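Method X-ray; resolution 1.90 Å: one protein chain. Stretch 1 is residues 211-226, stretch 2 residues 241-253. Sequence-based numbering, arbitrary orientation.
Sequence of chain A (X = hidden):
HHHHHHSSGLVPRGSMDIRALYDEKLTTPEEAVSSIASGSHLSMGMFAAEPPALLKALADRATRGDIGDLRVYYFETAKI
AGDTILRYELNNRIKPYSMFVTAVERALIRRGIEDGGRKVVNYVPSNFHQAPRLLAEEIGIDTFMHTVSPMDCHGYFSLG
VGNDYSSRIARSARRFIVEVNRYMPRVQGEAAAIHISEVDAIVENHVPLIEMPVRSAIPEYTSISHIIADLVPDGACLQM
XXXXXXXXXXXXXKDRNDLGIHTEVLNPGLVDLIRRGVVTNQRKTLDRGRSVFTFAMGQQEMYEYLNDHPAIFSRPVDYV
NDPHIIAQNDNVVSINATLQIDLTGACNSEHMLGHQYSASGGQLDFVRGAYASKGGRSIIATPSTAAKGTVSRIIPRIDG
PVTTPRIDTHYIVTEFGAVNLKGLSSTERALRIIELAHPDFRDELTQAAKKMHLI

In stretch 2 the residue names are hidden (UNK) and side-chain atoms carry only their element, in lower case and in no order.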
# COMPACT_ATOMS: atom_id res chain seq x y z
N GLU A 211 16.86 -11.51 -24.72
CA GLU A 211 16.39 -12.59 -23.87
C GLU A 211 16.76 -12.33 -22.43
O GLU A 211 17.77 -11.71 -22.13
CB GLU A 211 17.00 -13.91 -24.32
CG GLU A 211 16.56 -14.35 -25.70
CD GLU A 211 17.01 -15.75 -26.02
OE1 GLU A 211 18.00 -16.20 -25.41
OE2 GLU A 211 16.38 -16.39 -26.88
N MET A 212 15.91 -12.80 -21.54
CA MET A 212 16.28 -12.89 -20.15
C MET A 212 17.23 -14.07 -20.08
O MET A 212 16.90 -15.16 -20.55
CB MET A 212 15.03 -13.16 -19.31
CG MET A 212 15.23 -13.08 -17.83
SD MET A 212 13.62 -13.07 -17.04
CE MET A 212 12.91 -14.62 -17.62
N PRO A 213 18.44 -13.87 -19.52
CA PRO A 213 19.39 -14.97 -19.39
C PRO A 213 18.83 -16.09 -18.51
O PRO A 213 18.20 -15.80 -17.49
CB PRO A 213 20.60 -14.32 -18.70
CG PRO A 213 20.02 -13.12 -18.00
CD PRO A 213 18.95 -12.62 -18.92
N VAL A 214 19.03 -17.33 -18.93
CA VAL A 214 18.66 -18.49 -18.13
C VAL A 214 19.73 -18.69 -17.06
O VAL A 214 20.91 -18.86 -17.38
CB VAL A 214 18.55 -19.76 -19.00
CG1 VAL A 214 18.42 -21.01 -18.13
CG2 VAL A 214 17.37 -19.64 -19.97
N ARG A 215 19.33 -18.66 -15.79
CA ARG A 215 20.28 -18.82 -14.69
C ARG A 215 20.17 -20.20 -14.04
O ARG A 215 19.09 -20.78 -13.97
CB ARG A 215 20.10 -17.72 -13.64
CG ARG A 215 20.53 -16.33 -14.12
CD ARG A 215 20.54 -15.32 -12.98
NE ARG A 215 21.32 -15.79 -11.84
CZ ARG A 215 22.65 -15.81 -11.79
NH1 ARG A 215 23.36 -15.38 -12.83
NH2 ARG A 215 23.28 -16.26 -10.71
N SER A 216 21.30 -20.71 -13.58
CA SER A 216 21.35 -22.02 -12.93
C SER A 216 20.63 -21.97 -11.59
O SER A 216 20.66 -20.94 -10.90
CB SER A 216 22.79 -22.47 -12.74
OG SER A 216 23.53 -21.48 -12.03
N ALA A 217 19.97 -23.06 -11.22
CA ALA A 217 19.30 -23.13 -9.93
C ALA A 217 20.30 -23.39 -8.82
O ALA A 217 21.33 -24.03 -9.04
CB ALA A 217 18.24 -24.22 -9.94
N ILE A 218 20.02 -22.88 -7.62
CA ILE A 218 20.82 -23.23 -6.46
C ILE A 218 20.15 -24.38 -5.72
O ILE A 218 18.96 -24.65 -5.92
CB ILE A 218 21.06 -22.02 -5.53
CG1 ILE A 218 19.73 -21.46 -5.02
CG2 ILE A 218 21.85 -20.94 -6.24
CD1 ILE A 218 19.89 -20.19 -4.19
N PRO A 219 20.91 -25.08 -4.87
CA PRO A 219 20.30 -26.22 -4.19
C PRO A 219 19.03 -25.84 -3.40
O PRO A 219 18.06 -26.60 -3.42
CB PRO A 219 21.41 -26.71 -3.25
CG PRO A 219 22.68 -26.23 -3.90
CD PRO A 219 22.33 -24.90 -4.52
N GLU A 220 19.05 -24.70 -2.71
CA GLU A 220 17.93 -24.32 -1.84
C GLU A 220 16.59 -24.26 -2.57
O GLU A 220 15.54 -24.39 -1.94
CB GLU A 220 18.18 -22.98 -1.15
CG GLU A 220 19.38 -22.98 -0.22
CD GLU A 220 20.66 -22.54 -0.91
OE1 GLU A 220 20.96 -23.04 -2.02
OE2 GLU A 220 21.37 -21.68 -0.34
N TYR A 221 16.64 -24.07 -3.88
CA TYR A 221 15.42 -23.92 -4.67
C TYR A 221 14.62 -25.21 -4.73
O TYR A 221 13.41 -25.18 -4.97
CB TYR A 221 15.73 -23.48 -6.11
CG TYR A 221 16.18 -22.02 -6.25
CD1 TYR A 221 16.11 -21.15 -5.17
CD2 TYR A 221 16.65 -21.54 -7.46
CE1 TYR A 221 16.52 -19.82 -5.30
CE2 TYR A 221 17.07 -20.22 -7.60
CZ TYR A 221 17.00 -19.36 -6.52
OH TYR A 221 17.40 -18.05 -6.67
N THR A 222 15.28 -26.35 -4.55
CA THR A 222 14.55 -27.61 -4.58
C THR A 222 13.55 -27.63 -3.44
O THR A 222 12.36 -27.86 -3.66
CB THR A 222 15.48 -28.83 -4.52
OG1 THR A 222 16.29 -28.85 -5.70
CG2 THR A 222 14.66 -30.11 -4.45
N SER A 223 14.02 -27.39 -2.22
CA SER A 223 13.13 -27.41 -1.07
C SER A 223 12.11 -26.28 -1.16
O SER A 223 10.93 -26.46 -0.89
CB SER A 223 13.91 -27.24 0.23
OG SER A 223 13.02 -26.91 1.29
N ILE A 224 12.58 -25.09 -1.53
CA ILE A 224 11.69 -23.95 -1.67
C ILE A 224 10.57 -24.20 -2.69
O ILE A 224 9.42 -23.90 -2.42
CB ILE A 224 12.47 -22.68 -2.00
CG1 ILE A 224 13.39 -22.32 -0.81
CG2 ILE A 224 11.49 -21.53 -2.35
CD1 ILE A 224 14.30 -21.11 -1.06
N SER A 225 10.91 -24.75 -3.85
CA SER A 225 9.87 -24.96 -4.86
C SER A 225 8.81 -25.94 -4.38
O SER A 225 7.64 -25.82 -4.74
CB SER A 225 10.47 -25.41 -6.20
OG SER A 225 11.12 -26.67 -6.06
N HIS A 226 9.19 -26.92 -3.55
CA HIS A 226 8.20 -27.85 -3.02
C HIS A 226 7.34 -27.27 -1.91
O HIS A 226 6.14 -27.56 -1.84
CB HIS A 226 8.85 -29.17 -2.60
CG HIS A 226 9.23 -30.03 -3.77
ND1 HIS A 226 10.48 -29.97 -4.36
CD2 HIS A 226 8.50 -30.90 -4.51
CE1 HIS A 226 10.52 -30.80 -5.38
NE2 HIS A 226 9.33 -31.38 -5.49
N UNK A 241 7.24 -14.10 -10.67
CA UNK A 241 8.31 -13.37 -11.33
C UNK A 241 9.10 -14.25 -12.29
O UNK A 241 8.63 -15.30 -12.73
N UNK A 242 10.32 -13.81 -12.60
CA UNK A 242 11.19 -14.54 -13.52
C UNK A 242 12.35 -15.16 -12.73
O UNK A 242 12.62 -14.75 -11.60
c UNK A 242 10.67 -13.11 -15.53
c UNK A 242 11.77 -13.60 -14.60
c UNK A 242 12.48 -12.42 -13.95
N UNK A 243 13.00 -16.17 -13.31
CA UNK A 243 14.16 -16.78 -12.69
C UNK A 243 14.09 -18.29 -12.57
O UNK A 243 13.11 -18.92 -12.97
N UNK A 244 15.16 -18.88 -12.03
CA UNK A 244 15.22 -20.33 -11.87
C UNK A 244 14.17 -20.84 -10.89
O UNK A 244 13.58 -21.90 -11.10
c UNK A 244 16.63 -20.76 -11.42
N UNK A 245 13.92 -20.08 -9.82
CA UNK A 245 12.97 -20.53 -8.79
C UNK A 245 11.55 -20.68 -9.35
O UNK A 245 10.97 -21.76 -9.31
c UNK A 245 12.31 -19.07 -5.19
c UNK A 245 12.09 -21.46 -6.04
c UNK A 245 13.00 -19.62 -7.56
c UNK A 245 12.04 -19.96 -6.41
N UNK A 246 10.98 -19.59 -9.89
CA UNK A 246 9.67 -19.73 -10.55
C UNK A 246 9.63 -20.85 -11.60
O UNK A 246 8.65 -21.58 -11.67
c UNK A 246 11.39 -18.18 -9.78
c UNK A 246 9.44 -18.35 -11.19
c UNK A 246 10.70 -17.55 -10.96
N UNK A 247 10.68 -20.98 -12.42
CA UNK A 247 10.72 -22.08 -13.37
C UNK A 247 10.60 -23.44 -12.66
O UNK A 247 9.92 -24.34 -13.15
c UNK A 247 12.00 -22.04 -14.20
n UNK A 247 13.07 -20.80 -16.00
c UNK A 247 11.99 -20.91 -15.23
o UNK A 247 11.02 -20.14 -15.32
N UNK A 248 11.25 -23.56 -11.51
CA UNK A 248 11.23 -24.81 -10.75
C UNK A 248 9.87 -25.04 -10.12
O UNK A 248 9.37 -26.17 -10.06
c UNK A 248 12.28 -24.79 -9.64
c UNK A 248 14.28 -25.37 -11.04
c UNK A 248 13.50 -25.71 -9.79
c UNK A 248 14.39 -25.59 -8.56
N UNK A 249 9.27 -23.96 -9.62
CA UNK A 249 7.93 -24.06 -9.06
C UNK A 249 6.96 -24.55 -10.14
O UNK A 249 6.23 -25.52 -9.94
c UNK A 249 8.34 -22.29 -7.32
c UNK A 249 7.46 -22.70 -8.50
c UNK A 249 5.99 -22.76 -8.10
N UNK A 250 6.99 -23.90 -11.30
CA UNK A 250 6.16 -24.33 -12.42
C UNK A 250 6.41 -25.79 -12.79
O UNK A 250 5.48 -26.51 -13.17
s UNK A 250 5.78 -21.77 -13.36
c UNK A 250 6.39 -23.44 -13.64
N UNK A 251 7.67 -26.21 -12.69
CA UNK A 251 8.00 -27.62 -12.88
C UNK A 251 7.24 -28.51 -11.92
O UNK A 251 6.71 -29.55 -12.31
N UNK A 252 7.20 -28.13 -10.64
CA UNK A 252 6.48 -28.94 -9.66
C UNK A 252 4.99 -28.91 -9.95
O UNK A 252 4.28 -29.89 -9.72
c UNK A 252 8.20 -28.63 -7.85
c UNK A 252 5.91 -29.28 -7.25
c UNK A 252 6.74 -28.48 -8.20
N UNK A 253 4.50 -27.79 -10.48
CA UNK A 253 3.07 -27.63 -10.71
C UNK A 253 2.55 -28.34 -11.96
O UNK A 253 1.36 -28.25 -12.27
c UNK A 253 2.69 -26.15 -10.77
c UNK A 253 2.31 -26.02 -8.31
c UNK A 253 3.00 -25.36 -9.50
c UNK A 253 2.54 -23.92 -9.66

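Position 241 has no side-chain atoms and lies out of reach of stretch 1; it is Gly 241. Position 242 carries three carbons, one bearing the other two, and its CB lies 3.1 Å from SD of Met 212. A fork at the first carbon means Val 242, a compact apolar partner for the thioether.

Position 243 again has none. With phi at 128° and psi at 179°, a CB would jam against the carbonyl O of the residue before, so the backbone itself calls for Gly 243, at the N-cap position of the helix. Position 244 has a single carbon, CB, which points toward stretch 1. This CB lies 3.5 Å from O of Arg 215, 3.9 Å from CA of Ala 217 and, at the edge of the Tyr 221 ring, 3.9 Å from CE2 of Tyr 221. The residue is Ala 244; a small side chain suits so close an approach.

Position 245 has four carbons forked at the second. Its CB lies 3.9 Å from the centroid of the Tyr 221 ring, almost exactly on the ring normal, a CH-pi contact, while a terminal carbon reaches CG2 of Ile 224 at 3.7 Å. This is Leu 245, long enough to serve both. Position 246 has three carbons closing a ring onto the backbone N, pointing away from the contact: Pro 246, tolerated in the first turn of the helix. Position 247 has two carbons, the second bearing one oxygen and one nitrogen, and makes no contact: Asn 247.

Position 248 has four carbons forked at the second; a terminal carbon lies 3.5 Å from CB of Tyr 221, and its CB 3.9 Å from CB of Ser 225. This is Leu 248, whose forked chain packs against Tyr 221. Position 249 has one carbon bearing two, one of these 3.9 Å from CB of Ser 225: Val 249, a compact apolar wall. Position 250 has one carbon and then a sulfur, out of reach: Cys 250. Position 251 is bare, and a CB would be crowded by O of Leu 248: Gly 251. Position 252 has one carbon carrying two, one of them 4.0 Å from the centroid of the His 226 ring, over its face. This is Val 252, its methyl making a CH-pi contact. Position 253, four carbons forked at the second, is out of reach: Leu 253.

The contact is essentially apolar, with no hydrogen bond crossing it. Two helices meet at 50°, their axes approaching to 8.8 Å, and small Ser 225 fits as a knob among Leu 245, Leu 248, Val 249 and Val 252.

Stretch 2 241-253: GVGALPNLVCGVL
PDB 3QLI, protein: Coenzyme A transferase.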